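Local coordinates for homoserine dehydrogenase (Thermoplasma acidophilum, PDB 3ING), which probably catalyses the NADP-dependent interconversion of aspartate semialdehyde and homoserine on the route to threonine and methionine, at residues A[275-287]-A[295-307]. Residues are numbered along the deposited sequence; the frame is centred on the assembly and turned at random.
Sequences DFLMSIGMDGLGY and GTVNVSDIYDGPY. With NDP (NADPH dihydro-nicotinamide-adenine-dinucleotide phosphate), chain C; EDO (1,2-ethanediol), chain F.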
loop_
_atom_site.group_PDB
_atom_site.type_symbol
_atom_site.label_atom_id
_atom_site.label_comp_id
_atom_site.label_asym_id
_atom_site.label_seq_id
_atom_site.Cartn_x
_atom_site.Cartn_y
_atom_site.Cartn_z
ATOM N N ASP A 275 10.399 -15.768 -10.404
ATOM C CA ASP A 275 10.655 -14.609 -9.560
ATOM C C ASP A 275 9.526 -13.612 -9.751
ATOM O O ASP A 275 9.160 -13.353 -10.883
ATOM C CB ASP A 275 11.971 -13.996 -10.027
ATOM C CG ASP A 275 12.519 -12.933 -9.082
ATOM O OD1 ASP A 275 11.756 -12.071 -8.596
ATOM O OD2 ASP A 275 13.751 -12.960 -8.868
ATOM N N PHE A 276 8.999 -13.006 -8.690
ATOM C CA PHE A 276 7.925 -12.001 -8.861
ATOM C C PHE A 276 8.351 -10.881 -9.790
ATOM O O PHE A 276 7.567 -10.349 -10.562
ATOM C CB PHE A 276 7.488 -11.378 -7.537
ATOM C CG PHE A 276 6.575 -10.182 -7.705
ATOM C CD1 PHE A 276 5.260 -10.359 -8.084
ATOM C CD2 PHE A 276 7.045 -8.890 -7.534
ATOM C CE1 PHE A 276 4.424 -9.283 -8.309
ATOM C CE2 PHE A 276 6.225 -7.812 -7.734
ATOM C CZ PHE A 276 4.890 -8.006 -8.110
ATOM N N LEU A 277 9.618 -10.541 -9.730
ATOM C CA LEU A 277 10.100 -9.388 -10.486
ATOM C C LEU A 277 10.021 -9.617 -11.981
ATOM O O LEU A 277 10.035 -8.658 -12.771
ATOM C CB LEU A 277 11.529 -9.011 -10.051
ATOM C CG LEU A 277 11.703 -8.525 -8.609
ATOM C CD1 LEU A 277 13.198 -8.111 -8.320
ATOM C CD2 LEU A 277 10.686 -7.399 -8.323
HETATM N N MSE A 278 9.981 -10.878 -12.386
HETATM C CA MSE A 278 9.805 -11.191 -13.791
HETATM C C MSE A 278 8.362 -10.977 -14.240
HETATM O O MSE A 278 8.105 -11.007 -15.435
HETATM C CB MSE A 278 10.244 -12.641 -14.077
HETATM C CG MSE A 278 11.770 -12.790 -14.091
HETATM SE SE MSE A 278 12.644 -11.841 -15.559
HETATM C CE MSE A 278 11.920 -12.938 -16.885
ATOM N N SER A 279 7.426 -10.713 -13.310
ATOM C CA SER A 279 6.053 -10.424 -13.718
ATOM C C SER A 279 5.922 -8.960 -14.162
ATOM O O SER A 279 4.918 -8.578 -14.735
ATOM C CB SER A 279 5.038 -10.663 -12.590
ATOM O OG SER A 279 5.082 -9.627 -11.600
ATOM N N ILE A 280 6.935 -8.151 -13.864
ATOM C CA ILE A 280 6.865 -6.731 -14.164
ATOM C C ILE A 280 7.085 -6.468 -15.645
ATOM O O ILE A 280 8.103 -6.867 -16.240
ATOM C CB ILE A 280 7.835 -5.939 -13.301
ATOM C CG1 ILE A 280 7.541 -6.189 -11.818
ATOM C CG2 ILE A 280 7.764 -4.419 -13.634
ATOM C CD1 ILE A 280 8.708 -5.696 -10.891
ATOM N N GLY A 281 6.130 -5.762 -16.230
ATOM C CA GLY A 281 6.123 -5.498 -17.664
ATOM C C GLY A 281 7.154 -4.464 -18.059
ATOM O O GLY A 281 7.741 -3.765 -17.220
HETATM N N MSE A 282 7.367 -4.382 -19.366
HETATM C CA MSE A 282 8.376 -3.495 -19.972
HETATM C C MSE A 282 8.291 -2.074 -19.489
HETATM O O MSE A 282 9.311 -1.423 -19.353
HETATM C CB MSE A 282 8.190 -3.484 -21.500
HETATM C CG MSE A 282 9.154 -2.565 -22.248
HETATM SE SE MSE A 282 11.002 -3.185 -22.027
HETATM C CE MSE A 282 10.988 -4.674 -23.351
ATOM N N ASP A 283 7.076 -1.573 -19.281
ATOM C CA ASP A 283 6.890 -0.164 -18.878
ATOM C C ASP A 283 6.636 0.038 -17.393
ATOM O O ASP A 283 6.357 1.166 -16.950
ATOM C CB ASP A 283 5.717 0.444 -19.635
ATOM C CG ASP A 283 5.960 0.525 -21.110
ATOM O OD1 ASP A 283 7.056 0.965 -21.488
ATOM O OD2 ASP A 283 5.071 0.095 -21.870
ATOM N N GLY A 284 6.777 -1.020 -16.611
ATOM C CA GLY A 284 6.445 -0.926 -15.203
ATOM C C GLY A 284 7.631 -1.043 -14.281
ATOM O O GLY A 284 8.751 -1.330 -14.725
ATOM N N LEU A 285 7.355 -0.863 -12.989
ATOM C CA LEU A 285 8.326 -1.052 -11.905
ATOM C C LEU A 285 7.657 -1.857 -10.795
ATOM O O LEU A 285 6.433 -2.055 -10.800
ATOM C CB LEU A 285 8.792 0.302 -11.371
ATOM C CG LEU A 285 9.531 1.257 -12.330
ATOM C CD1 LEU A 285 9.874 2.624 -11.625
ATOM C CD2 LEU A 285 10.770 0.606 -12.774
ATOM N N GLY A 286 8.427 -2.335 -9.835
ATOM C CA GLY A 286 7.840 -3.098 -8.740
ATOM C C GLY A 286 8.877 -3.660 -7.816
ATOM O O GLY A 286 10.068 -3.572 -8.089
ATOM N N TYR A 287 8.405 -4.224 -6.713
ATOM C CA TYR A 287 9.254 -4.744 -5.686
ATOM C C TYR A 287 8.572 -5.808 -4.803
ATOM O O TYR A 287 7.351 -6.079 -4.886
ATOM C CB TYR A 287 9.740 -3.590 -4.789
ATOM C CG TYR A 287 8.597 -2.929 -4.025
ATOM C CD1 TYR A 287 8.154 -3.438 -2.836
ATOM C CD2 TYR A 287 7.954 -1.815 -4.527
ATOM C CE1 TYR A 287 7.080 -2.851 -2.125
ATOM C CE2 TYR A 287 6.890 -1.236 -3.840
ATOM C CZ TYR A 287 6.465 -1.755 -2.633
ATOM O OH TYR A 287 5.401 -1.155 -1.929
ATOM N N GLY A 295 3.797 -11.098 6.150
ATOM C CA GLY A 295 4.213 -11.938 5.034
ATOM C C GLY A 295 5.180 -11.278 4.076
ATOM O O GLY A 295 5.933 -10.364 4.460
ATOM N N THR A 296 5.167 -11.761 2.829
ATOM C CA THR A 296 5.971 -11.190 1.776
ATOM C C THR A 296 5.011 -10.597 0.780
ATOM O O THR A 296 4.173 -11.305 0.188
ATOM C CB THR A 296 6.899 -12.220 1.103
ATOM O OG1 THR A 296 7.838 -12.657 2.069
ATOM C CG2 THR A 296 7.663 -11.628 -0.128
ATOM N N VAL A 297 5.158 -9.294 0.607
ATOM C CA VAL A 297 4.248 -8.494 -0.179
ATOM C C VAL A 297 4.897 -8.031 -1.458
ATOM O O VAL A 297 6.048 -7.580 -1.451
ATOM C CB VAL A 297 3.706 -7.258 0.634
ATOM C CG1 VAL A 297 2.829 -6.378 -0.266
ATOM C CG2 VAL A 297 2.929 -7.727 1.901
ATOM N N ASN A 298 4.159 -8.171 -2.561
ATOM C CA ASN A 298 4.610 -7.768 -3.874
ATOM C C ASN A 298 3.776 -6.601 -4.385
ATOM O O ASN A 298 2.572 -6.626 -4.287
ATOM C CB ASN A 298 4.519 -8.923 -4.873
ATOM C CG ASN A 298 4.993 -10.244 -4.291
ATOM O OD1 ASN A 298 6.114 -10.344 -3.792
ATOM N ND2 ASN A 298 4.139 -11.274 -4.371
ATOM N N VAL A 299 4.427 -5.621 -5.005
ATOM C CA VAL A 299 3.731 -4.401 -5.463
ATOM C C VAL A 299 4.380 -3.999 -6.766
ATOM O O VAL A 299 5.616 -4.036 -6.888
ATOM C CB VAL A 299 3.823 -3.247 -4.463
ATOM C CG1 VAL A 299 2.980 -2.022 -4.947
ATOM C CG2 VAL A 299 3.410 -3.679 -3.034
ATOM N N SER A 300 3.564 -3.709 -7.754
ATOM C CA SER A 300 4.068 -3.263 -9.046
ATOM C C SER A 300 3.043 -2.373 -9.740
ATOM O O SER A 300 1.948 -2.148 -9.231
ATOM C CB SER A 300 4.430 -4.470 -9.916
ATOM O OG SER A 300 3.309 -5.238 -10.262
ATOM N N ASP A 301 3.400 -1.853 -10.912
ATOM C CA ASP A 301 2.411 -1.190 -11.741
ATOM C C ASP A 301 2.583 -1.586 -13.191
ATOM O O ASP A 301 3.528 -2.284 -13.542
ATOM C CB ASP A 301 2.407 0.348 -11.567
ATOM C CG ASP A 301 3.711 1.013 -11.953
ATOM O OD1 ASP A 301 4.625 0.347 -12.458
ATOM O OD2 ASP A 301 3.819 2.226 -11.664
ATOM N N ILE A 302 1.691 -1.075 -14.022
ATOM C CA ILE A 302 1.679 -1.426 -15.424
ATOM C C ILE A 302 2.480 -0.426 -16.246
ATOM O O ILE A 302 3.197 -0.787 -17.160
ATOM C CB ILE A 302 0.220 -1.503 -15.894
ATOM C CG1 ILE A 302 -0.512 -2.643 -15.159
ATOM C CG2 ILE A 302 0.099 -1.700 -17.391
ATOM C CD1 ILE A 302 0.053 -4.001 -15.413
ATOM N N TYR A 303 2.333 0.852 -15.952
ATOM C CA TYR A 303 3.017 1.856 -16.734
ATOM C C TYR A 303 3.487 2.917 -15.767
ATOM O O TYR A 303 2.668 3.615 -15.207
ATOM C CB TYR A 303 2.051 2.448 -17.747
ATOM C CG TYR A 303 2.721 3.417 -18.694
ATOM C CD1 TYR A 303 2.873 4.751 -18.361
ATOM C CD2 TYR A 303 3.227 2.981 -19.914
ATOM C CE1 TYR A 303 3.518 5.645 -19.234
ATOM C CE2 TYR A 303 3.884 3.843 -20.777
ATOM C CZ TYR A 303 4.013 5.178 -20.453
ATOM O OH TYR A 303 4.635 6.049 -21.356
ATOM N N ASP A 304 4.783 3.000 -15.547
ATOM C CA ASP A 304 5.302 3.962 -14.598
ATOM C C ASP A 304 5.930 5.123 -15.362
ATOM O O ASP A 304 6.994 4.997 -15.965
ATOM C CB ASP A 304 6.322 3.316 -13.706
ATOM C CG ASP A 304 6.555 4.104 -12.447
ATOM O OD1 ASP A 304 7.297 5.108 -12.477
ATOM O OD2 ASP A 304 5.964 3.712 -11.434
ATOM N N GLY A 305 5.231 6.233 -15.388
ATOM C CA GLY A 305 5.671 7.406 -16.119
ATOM C C GLY A 305 5.619 8.611 -15.233
ATOM O O GLY A 305 5.274 8.489 -14.054
ATOM N N PRO A 306 5.963 9.786 -15.788
ATOM C CA PRO A 306 5.935 11.027 -15.010
ATOM C C PRO A 306 4.540 11.418 -14.516
ATOM O O PRO A 306 4.430 12.090 -13.500
ATOM C CB PRO A 306 6.504 12.062 -15.983
ATOM C CG PRO A 306 6.298 11.471 -17.317
ATOM C CD PRO A 306 6.421 10.011 -17.155
ATOM N N TYR A 307 3.485 10.976 -15.188
ATOM C CA TYR A 307 2.135 11.268 -14.703
ATOM C C TYR A 307 1.855 10.521 -13.375
ATOM O O TYR A 307 1.293 11.064 -12.450
ATOM C CB TYR A 307 1.102 10.925 -15.758
ATOM C CG TYR A 307 -0.309 11.157 -15.300
ATOM C CD1 TYR A 307 -0.841 12.436 -15.243
ATOM C CD2 TYR A 307 -1.103 10.093 -14.903
ATOM C CE1 TYR A 307 -2.121 12.655 -14.796
ATOM C CE2 TYR A 307 -2.395 10.295 -14.482
ATOM C CZ TYR A 307 -2.889 11.580 -14.418
ATOM O OH TYR A 307 -4.163 11.760 -13.960
HETATM P PA NDP C . 12.684 17.757 -15.998
HETATM O O1A NDP C . 11.698 17.394 -17.032
HETATM O O2A NDP C . 14.064 18.031 -16.464
HETATM O O5B NDP C . 12.191 19.060 -15.189
HETATM C C5B NDP C . 12.945 19.748 -14.211
HETATM C C4B NDP C . 12.268 21.061 -13.853
HETATM O O4B NDP C . 13.045 21.812 -12.956
HETATM C C3B NDP C . 12.118 21.982 -15.071
HETATM O O3B NDP C . 11.030 22.876 -14.900
HETATM C C2B NDP C . 13.403 22.739 -15.072
HETATM O O2B NDP C . 13.350 23.968 -15.739
HETATM C C1B NDP C . 13.539 22.988 -13.593
HETATM N N9A NDP C . 14.899 23.235 -13.129
HETATM C C8A NDP C . 16.101 22.777 -13.591
HETATM N N7A NDP C . 17.076 23.255 -12.755
HETATM C C5A NDP C . 16.490 23.988 -11.797
HETATM C C6A NDP C . 17.042 24.687 -10.744
HETATM N N6A NDP C . 18.298 24.458 -10.366
HETATM N N1A NDP C . 16.165 25.324 -9.941
HETATM C C2A NDP C . 14.803 25.346 -10.161
HETATM N N3A NDP C . 14.231 24.646 -11.207
HETATM C C4A NDP C . 15.120 23.979 -11.999
HETATM O O3 NDP C . 12.728 16.618 -14.865
HETATM P PN NDP C . 11.554 15.577 -14.511
HETATM O O1N NDP C . 11.579 14.458 -15.500
HETATM O O2N NDP C . 10.306 16.378 -14.315
HETATM O O5D NDP C . 12.040 14.957 -13.091
HETATM C C5D NDP C . 11.979 15.860 -11.986
HETATM C C4D NDP C . 12.488 15.148 -10.737
HETATM O O4D NDP C . 11.651 14.038 -10.506
HETATM C C3D NDP C . 13.880 14.591 -10.870
HETATM O O3D NDP C . 14.696 14.837 -9.719
HETATM C C2D NDP C . 13.666 13.110 -11.117
HETATM O O2D NDP C . 14.743 12.322 -10.686
HETATM C C1D NDP C . 12.412 12.856 -10.314
HETATM N N1N NDP C . 11.683 11.669 -10.725
HETATM C C2N NDP C . 11.262 11.552 -12.024
HETATM C C3N NDP C . 10.725 10.375 -12.524
HETATM C C7N NDP C . 10.159 10.370 -13.892
HETATM O O7N NDP C . 9.051 9.576 -14.086
HETATM N N7N NDP C . 10.603 11.174 -14.849
HETATM C C4N NDP C . 10.253 9.272 -11.582
HETATM C C5N NDP C . 10.731 9.518 -10.179
HETATM C C6N NDP C . 11.393 10.686 -9.810
HETATM P P2B NDP C . 12.852 24.131 -17.254
HETATM O O1X NDP C . 13.226 25.568 -17.498
HETATM O O2X NDP C . 11.362 23.718 -17.443
HETATM O O3X NDP C . 13.722 23.186 -18.021
HETATM C C1 EDO F . 11.436 -2.519 -16.358
HETATM O O1 EDO F . 10.332 -3.348 -16.749
HETATM C C2 EDO F . 11.705 -1.416 -17.386
HETATM O O2 EDO F . 11.027 -0.209 -17.002
HETATM O O HOH W 1 3.805 -7.268 -11.839
HETATM O O HOH W 2 3.811 -4.677 -14.750
HETATM O O HOH W 3 4.370 -2.741 -18.763
#
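Phe-276 lays one face of its ring over Asn-298, whose CB sits 3.3 Å from the ring centroid and 7° off the normal, a close CH-pi contact centred on the ring. The amide of Asn-298 runs on over the same face, its plane only 18° from that of the ring and its OD1 accepting from Gln-288 NE2, while OG of Ser-279 lies over the opposite face toward the rim. Were Phe-276 reduced to alanine, CB and the amide of Asn-298 would probably lose their aromatic platform and a gap would open beside Ser-300. That serine shares a water with Ser-279, and its OG is hydrogen-bonded to ND2 of Asn-298 of the second subunit, a bond returned by Asn-298 to Ser-300 of that subunit.

On the opposite face of the sheet from Ser-300, CG of Tyr-287 takes the crowded position between backbone N and carbonyl carbon (chi1 65°), which brings its ring alongside Val-299; CB of Val-299 approaches the ring face, 3.5 Å from CZ. The hydroxyl is held by Pro-150 O. Strands 286-291 and 296-301 form an antiparallel beta hairpin at one end of a five-stranded sheet, which strand 296-301 continues into the second subunit. Tyr-287 and Val-299 are a hydrogen-bonded pair, with Tyr-287 N 2.8 Å from Val-299 O. The neighbouring non-hydrogen-bonded pair illustrates how glycine lets strands approach closely: Gly-286 CA and Ser-300 CA are 3.8 Å apart, and a side chain on the glycine would collide with CB of Ser-300.

At the end of strand 296-301, the carboxylate of Asp-301 stands in for a backbone acceptor: its OD1 takes the N-H of Leu-285 at 3.0 Å, nearly straight, while Asp-301 N returns a bond to Leu-285 O. Asp-304 N donates a nearly straight hydrogen bond to Asp-283 O at 2.8 Å; the Asp-304 carboxylate packs against CD1 of Leu-285, its OD2 accepting from Gly-148 N, just ahead of Gly-305 and Pro-306, which border the NADPH nicotinamide.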